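Local coordinates for protein tannase (Lactobacillus plantarum, PDB 3WA7) that hydrolyses the galloyl ester bonds of tannins as a tannase of the alpha/beta-hydrolase fold, probably through a Ser-His-Asp triad, at residues A[19-24]-A[99-103]; A[26-30]-A[84-88]. All blocks are in the same frame, centred on the assembly; numbering follows the deposited sequence.

In the fold
Both contacts lie at the antiparallel edge of the large mixed sheet of this alpha/beta-hydrolase fold, where strands 13-19, 22-33 and 44-50 run side by side. Their centres lie about 13 Å apart. Both use strand 22-33: contact 1 its start and the turn before it, contact 2 its middle. Their other halves follow in reverse order, since loop residues 84-88 precede helix 95-103. The two patches touch. Gln99 NE2 of contact 1 probably donates a hydrogen bond to Pro86 O of contact 2, and Leu102 packs on Tyr26. Together they join the loop and the helix after strand 69-72 to one face of the N-terminal strands.

Contact 1. Residues A[19-24]-A[99-103]; sequences VAGQAI and QQALK
Ile24 and Val19 meet helix 99-103 chiefly through methyl groups. Ile24 CD1 rests on the Lys103 chain, 3.6 Å from CG, and the two side chains cross at about a right angle. The other branch, Ile24 CG2, reaches Leu102 CB at 4.1 Å. Val19 spreads its two methyls: CG2 lies 3.9 Å from Gln99 OE1, and CG1 turns to the amide end of Gln100 and to Lys103 CD. Gln100 starts away from the strand, but a bend at chi2 (-58°) brings its amide back to Val19. Lys103 runs straight to CE, with CG anti to the backbone N (chi1 -178°). This carries CE to within 3.5 Å of Gln22 NE2. The helix lies nearly perpendicular to strand 22-24, at 88°. A type I' turn from Val19 to Gln22 links strand 13-19 to strand 22-33, and Val19 and Ile24, near the turn on the two strands, both face the helix. Outside the contact, the amide NE2 of Gln99 is hydrogen-bonded to Pro86 O, and Leu102 also packs on Phe48 and Pro50. Across the contact itself the interactions are van der Waals packing, in which the aliphatic part of a lysine covers buried valine and isoleucine at the sheet edge.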
ATOM      1  N   VAL A  19     -15.177  22.905  -2.759  1.00 33.48           N
ATOM      2  CA  VAL A  19     -13.738  22.691  -2.711  1.00 35.43           C
ATOM      3  C   VAL A  19     -13.018  24.011  -2.956  1.00 36.77           C
ATOM      4  O   VAL A  19     -12.816  24.415  -4.103  1.00 37.42           O
ATOM      5  CB  VAL A  19     -13.290  21.668  -3.778  1.00 35.64           C
ATOM      6  CG1 VAL A  19     -11.778  21.528  -3.762  1.00 36.65           C
ATOM      7  CG2 VAL A  19     -13.949  20.323  -3.517  1.00 36.19           C
ATOM      8  N   ALA A  20     -12.637  24.678  -1.872  1.00 37.56           N
ATOM      9  CA  ALA A  20     -11.941  25.954  -1.959  1.00 38.14           C
ATOM     10  C   ALA A  20     -12.826  27.005  -2.620  1.00 38.43           C
ATOM     11  O   ALA A  20     -12.484  27.548  -3.671  1.00 39.46           O
ATOM     12  CB  ALA A  20     -10.642  25.789  -2.745  1.00 38.07           C
ATOM     13  N   GLY A  21     -13.969  27.278  -1.999  1.00 38.15           N
ATOM     14  CA  GLY A  21     -14.888  28.267  -2.534  1.00 37.64           C
ATOM     15  C   GLY A  21     -15.551  27.868  -3.840  1.00 37.22           C
ATOM     16  O   GLY A  21     -16.520  28.500  -4.263  1.00 37.72           O
ATOM     17  N   GLN A  22     -15.037  26.822  -4.480  1.00 35.85           N
ATOM     18  CA  GLN A  22     -15.591  26.353  -5.747  1.00 34.21           C
ATOM     19  C   GLN A  22     -16.462  25.115  -5.555  1.00 31.67           C
ATOM     20  O   GLN A  22     -16.074  24.168  -4.871  1.00 30.73           O
ATOM     21  CB  GLN A  22     -14.461  26.039  -6.731  1.00 36.67           C
ATOM     22  CG  GLN A  22     -14.939  25.567  -8.094  1.00 39.97           C
ATOM     23  CD  GLN A  22     -13.796  25.339  -9.065  1.00 41.79           C
ATOM     24  OE1 GLN A  22     -13.030  26.255  -9.365  1.00 43.72           O
ATOM     25  NE2 GLN A  22     -13.677  24.113  -9.563  1.00 42.62           N
ATOM     26  N   ALA A  23     -17.642  25.126  -6.167  1.00 28.28           N
ATOM     27  CA  ALA A  23     -18.562  24.001  -6.055  1.00 24.54           C
ATOM     28  C   ALA A  23     -18.229  22.902  -7.054  1.00 22.37           C
ATOM     29  O   ALA A  23     -18.121  23.153  -8.255  1.00 23.17           O
ATOM     30  CB  ALA A  23     -19.996  24.479  -6.269  1.00 25.21           C
ATOM     31  N   ILE A  24     -18.058  21.684  -6.553  1.00 19.26           N
ATOM     32  CA  ILE A  24     -17.760  20.544  -7.412  1.00 17.03           C
ATOM     33  C   ILE A  24     -19.034  19.720  -7.574  1.00 14.98           C
ATOM     34  O   ILE A  24     -19.523  19.121  -6.614  1.00 13.13           O
ATOM     35  CB  ILE A  24     -16.655  19.656  -6.807  1.00 17.02           C
ATOM     36  CG1 ILE A  24     -15.379  20.478  -6.613  1.00 18.84           C
ATOM     37  CG2 ILE A  24     -16.379  18.469  -7.721  1.00 17.19           C
ATOM     38  CD1 ILE A  24     -14.859  21.117  -7.887  1.00 21.99           C
ATOM     39  N   GLN A  99     -12.525  14.187  -3.552  1.00  6.98           N
ATOM     40  CA  GLN A  99     -13.013  15.508  -3.923  1.00  7.75           C
ATOM     41  C   GLN A  99     -12.136  16.094  -5.029  1.00  8.25           C
ATOM     42  O   GLN A  99     -12.634  16.546  -6.062  1.00  8.85           O
ATOM     43  CB  GLN A  99     -13.000  16.436  -2.709  1.00  8.87           C
ATOM     44  CG  GLN A  99     -14.056  16.111  -1.667  1.00 10.36           C
ATOM     45  CD  GLN A  99     -13.941  16.994  -0.439  1.00 13.35           C
ATOM     46  OE1 GLN A  99     -13.268  18.024  -0.466  1.00 15.50           O
ATOM     47  NE2 GLN A  99     -14.606  16.599   0.642  1.00 13.55           N
ATOM     48  N   GLN A 100     -10.826  16.078  -4.806  1.00  6.17           N
ATOM     49  CA  GLN A 100      -9.879  16.613  -5.777  1.00  7.75           C
ATOM     50  C   GLN A 100      -9.870  15.816  -7.077  1.00  7.49           C
ATOM     51  O   GLN A 100      -9.671  16.372  -8.159  1.00  7.17           O
ATOM     52  CB  GLN A 100      -8.471  16.638  -5.173  1.00  8.62           C
ATOM     53  CG  GLN A 100      -8.305  17.627  -4.025  1.00 12.89           C
ATOM     54  CD  GLN A 100      -8.633  19.049  -4.432  1.00 16.97           C
ATOM     55  OE1 GLN A 100      -8.196  19.523  -5.480  1.00 17.62           O
ATOM     56  NE2 GLN A 100      -9.401  19.744  -3.597  1.00 19.52           N
ATOM     57  N   ALA A 101     -10.085  14.509  -6.967  1.00  8.04           N
ATOM     58  CA  ALA A 101     -10.102  13.640  -8.139  1.00  6.77           C
ATOM     59  C   ALA A 101     -11.282  13.989  -9.045  1.00  6.72           C
ATOM     60  O   ALA A 101     -11.148  14.033 -10.265  1.00  6.21           O
ATOM     61  CB  ALA A 101     -10.186  12.177  -7.703  1.00  6.95           C
ATOM     62  N   LEU A 102     -12.437  14.238  -8.440  1.00  7.68           N
ATOM     63  CA  LEU A 102     -13.633  14.591  -9.198  1.00  7.02           C
ATOM     64  C   LEU A 102     -13.409  15.922  -9.907  1.00  8.38           C
ATOM     65  O   LEU A 102     -13.786  16.096 -11.067  1.00  8.11           O
ATOM     66  CB  LEU A 102     -14.836  14.688  -8.258  1.00  7.31           C
ATOM     67  CG  LEU A 102     -15.302  13.338  -7.706  1.00  8.13           C
ATOM     68  CD1 LEU A 102     -16.328  13.547  -6.598  1.00  8.21           C
ATOM     69  CD2 LEU A 102     -15.881  12.504  -8.845  1.00  8.99           C
ATOM     70  N   LYS A 103     -12.786  16.853  -9.195  1.00  7.55           N
ATOM     71  CA  LYS A 103     -12.481  18.173  -9.736  1.00  9.66           C
ATOM     72  C   LYS A 103     -11.522  18.037 -10.921  1.00 10.17           C
ATOM     73  O   LYS A 103     -11.575  18.819 -11.875  1.00  9.94           O
ATOM     74  CB  LYS A 103     -11.847  19.038  -8.637  1.00  8.98           C
ATOM     75  CG  LYS A 103     -11.518  20.464  -9.054  1.00 15.30           C
ATOM     76  CD  LYS A 103     -11.008  21.265  -7.866  1.00 16.51           C
ATOM     77  CE  LYS A 103     -10.701  22.707  -8.244  1.00 21.39           C
ATOM     78  NZ  LYS A 103      -9.615  22.790  -9.262  1.00 24.17           N
TER

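Contact 2. Residues A[26-30]-A[84-88]; sequences YYAAR and DDPQR
An Asx turn in loop 84-88 presents Asp85 to Arg30 on strand 26-30. Arg30 NE donates to Asp85 OD2 at 2.5 Å, a very short and nearly straight bond (165°) within a salt bridge. Arg30 NH2 adds a weak bond to the same oxygen at 3.3 Å. The guanidinium and carboxylate planes are only 1° apart, and Asp85 meets the guanidinium at its edge. Ala28 CB lies over one guanidinium face, offset toward the rim. The second carboxylate oxygen, Asp85 OD1, uses its anti lone pair to accept from Gln87 N at 2.8 Å. This bond probably helps fix the rotation of the carboxylate that Arg30 meets. An asparagine here would probably leave Arg30 NE without its charged mate, with Glu15 then the remaining carboxylate partner described for the guanidinium. Tyr26 makes the less polar half of the contact. Its ring carbon CZ packs on Pro86 CG at 3.6 Å, and OH lies 3.2 Å from Gln87 CG. The Tyr26 ring stands almost perpendicular to the Gln87 amide, at 89°. Glu15 on strand 13-19 forms a second salt bridge with Arg30 NH2. On the other flank, Phe48 of strand 44-50 touches Asp85 and Pro86, while helix 95-103 supplies Ile98 against Pro86 and Leu102 against Tyr26.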
ATOM      1  N   TYR A  26     -21.154  16.571  -8.933  1.00  8.99           N
ATOM      2  CA  TYR A  26     -20.933  15.181  -9.293  1.00  7.98           C
ATOM      3  C   TYR A  26     -22.181  14.353  -9.033  1.00  8.51           C
ATOM      4  O   TYR A  26     -23.173  14.853  -8.496  1.00  9.54           O
ATOM      5  CB  TYR A  26     -19.745  14.612  -8.505  1.00  7.98           C
ATOM      6  CG  TYR A  26     -19.941  14.562  -7.005  1.00  7.98           C
ATOM      7  CD1 TYR A  26     -20.302  13.375  -6.367  1.00 10.21           C
ATOM      8  CD2 TYR A  26     -19.748  15.698  -6.220  1.00 10.01           C
ATOM      9  CE1 TYR A  26     -20.461  13.320  -4.980  1.00  9.85           C
ATOM     10  CE2 TYR A  26     -19.906  15.652  -4.835  1.00  9.34           C
ATOM     11  CZ  TYR A  26     -20.262  14.461  -4.222  1.00 11.13           C
ATOM     12  OH  TYR A  26     -20.413  14.418  -2.852  1.00 13.24           O
ATOM     13  N   TYR A  27     -22.136  13.093  -9.447  1.00  7.52           N
ATOM     14  CA  TYR A  27     -23.245  12.178  -9.234  1.00  7.80           C
ATOM     15  C   TYR A  27     -22.720  11.007  -8.430  1.00  8.39           C
ATOM     16  O   TYR A  27     -21.552  10.646  -8.553  1.00  8.68           O
ATOM     17  CB  TYR A  27     -23.813  11.685 -10.564  1.00  9.25           C
ATOM     18  CG  TYR A  27     -24.748  12.671 -11.219  1.00 10.33           C
ATOM     19  CD1 TYR A  27     -24.268  13.845 -11.800  1.00 12.23           C
ATOM     20  CD2 TYR A  27     -26.122  12.436 -11.245  1.00 11.16           C
ATOM     21  CE1 TYR A  27     -25.137  14.762 -12.395  1.00 13.67           C
ATOM     22  CE2 TYR A  27     -26.998  13.345 -11.835  1.00 14.35           C
ATOM     23  CZ  TYR A  27     -26.499  14.502 -12.407  1.00 15.04           C
ATOM     24  OH  TYR A  27     -27.372  15.393 -12.993  1.00 17.11           O
ATOM     25  N   ALA A  28     -23.582  10.416  -7.612  1.00  8.67           N
ATOM     26  CA  ALA A  28     -23.176   9.300  -6.772  1.00  9.44           C
ATOM     27  C   ALA A  28     -24.148   8.127  -6.802  1.00  9.31           C
ATOM     28  O   ALA A  28     -25.362   8.310  -6.874  1.00  8.70           O
ATOM     29  CB  ALA A  28     -23.004   9.784  -5.334  1.00 10.17           C
ATOM     30  N   ALA A  29     -23.590   6.922  -6.759  1.00  9.12           N
ATOM     31  CA  ALA A  29     -24.363   5.683  -6.729  1.00 10.57           C
ATOM     32  C   ALA A  29     -23.660   4.913  -5.626  1.00 11.29           C
ATOM     33  O   ALA A  29     -22.502   4.525  -5.779  1.00 11.12           O
ATOM     34  CB  ALA A  29     -24.258   4.943  -8.056  1.00 10.84           C
ATOM     35  N   ARG A  30     -24.353   4.696  -4.512  1.00 10.98           N
ATOM     36  CA  ARG A  30     -23.732   4.037  -3.371  1.00 10.92           C
ATOM     37  C   ARG A  30     -24.266   2.680  -2.947  1.00 11.14           C
ATOM     38  O   ARG A  30     -25.355   2.262  -3.338  1.00 11.14           O
ATOM     39  CB  ARG A  30     -23.791   4.962  -2.154  1.00 10.55           C
ATOM     40  CG  ARG A  30     -23.288   6.374  -2.388  1.00 10.91           C
ATOM     41  CD  ARG A  30     -23.313   7.146  -1.074  1.00 12.69           C
ATOM     42  NE  ARG A  30     -22.774   8.500  -1.179  1.00 14.42           N
ATOM     43  CZ  ARG A  30     -23.432   9.548  -1.664  1.00 15.57           C
ATOM     44  NH1 ARG A  30     -24.675   9.422  -2.106  1.00 15.61           N
ATOM     45  NH2 ARG A  30     -22.845  10.737  -1.686  1.00 16.27           N
ATOM     46  N   ASP A  84     -15.309   4.360   0.544  1.00  7.74           N
ATOM     47  CA  ASP A  84     -15.122   5.786   0.796  1.00  8.56           C
ATOM     48  C   ASP A  84     -16.175   6.665   0.122  1.00  7.65           C
ATOM     49  O   ASP A  84     -16.963   6.198  -0.701  1.00  8.27           O
ATOM     50  CB  ASP A  84     -13.725   6.218   0.337  1.00  9.59           C
ATOM     51  CG  ASP A  84     -13.086   7.230   1.277  1.00  9.68           C
ATOM     52  OD1 ASP A  84     -13.806   7.823   2.108  1.00  7.82           O
ATOM     53  OD2 ASP A  84     -11.860   7.441   1.180  1.00 10.81           O
ATOM     54  N   ASP A  85     -16.164   7.950   0.465  1.00  7.48           N
ATOM     55  CA  ASP A  85     -17.135   8.897  -0.071  1.00  8.59           C
ATOM     56  C   ASP A  85     -16.511  10.289   0.020  1.00  8.59           C
ATOM     57  O   ASP A  85     -15.828  10.594   0.997  1.00  9.46           O
ATOM     58  CB  ASP A  85     -18.401   8.828   0.791  1.00  8.73           C
ATOM     59  CG  ASP A  85     -19.574   9.575   0.193  1.00 11.17           C
ATOM     60  OD1 ASP A  85     -19.469  10.799  -0.021  1.00 11.05           O
ATOM     61  OD2 ASP A  85     -20.612   8.925  -0.046  1.00 12.05           O
ATOM     62  N   PRO A  86     -16.722  11.145  -0.996  1.00  8.32           N
ATOM     63  CA  PRO A  86     -16.127  12.484  -0.913  1.00  8.78           C
ATOM     64  C   PRO A  86     -16.708  13.314   0.233  1.00 10.96           C
ATOM     65  O   PRO A  86     -16.148  14.344   0.606  1.00 10.55           O
ATOM     66  CB  PRO A  86     -16.425  13.085  -2.288  1.00  9.12           C
ATOM     67  CG  PRO A  86     -17.699  12.407  -2.692  1.00  7.47           C
ATOM     68  CD  PRO A  86     -17.456  10.972  -2.262  1.00  7.53           C
ATOM     69  N   GLN A  87     -17.823  12.851   0.796  1.00 11.68           N
ATOM     70  CA  GLN A  87     -18.470  13.552   1.903  1.00 14.42           C
ATOM     71  C   GLN A  87     -18.224  12.848   3.239  1.00 13.33           C
ATOM     72  O   GLN A  87     -18.767  13.246   4.267  1.00 14.24           O
ATOM     73  CB  GLN A  87     -19.979  13.673   1.654  1.00 16.54           C
ATOM     74  CG  GLN A  87     -20.340  14.325   0.318  1.00 19.95           C
ATOM     75  CD  GLN A  87     -21.830  14.590   0.162  1.00 23.17           C
ATOM     76  OE1 GLN A  87     -22.665  13.708   0.391  1.00 22.41           O
ATOM     77  NE2 GLN A  87     -22.171  15.810  -0.244  1.00 25.26           N
ATOM     78  N   ARG A  88     -17.406  11.799   3.219  1.00 12.48           N
ATOM     79  CA  ARG A  88     -17.084  11.056   4.432  1.00 12.03           C
ATOM     80  C   ARG A  88     -16.056  11.845   5.242  1.00 12.89           C
ATOM     81  O   ARG A  88     -15.161  12.473   4.676  1.00 11.79           O
ATOM     82  CB  ARG A  88     -16.519   9.675   4.070  1.00 11.70           C
ATOM     83  CG  ARG A  88     -16.099   8.814   5.267  1.00 13.63           C
ATOM     84  CD  ARG A  88     -15.516   7.476   4.805  1.00 13.98           C
ATOM     85  NE  ARG A  88     -14.899   6.719   5.895  1.00 15.85           N
ATOM     86  CZ  ARG A  88     -15.555   5.913   6.726  1.00 16.23           C
ATOM     87  NH1 ARG A  88     -16.861   5.742   6.601  1.00 16.39           N
ATOM     88  NH2 ARG A  88     -14.900   5.280   7.690  1.00 17.31           N
TER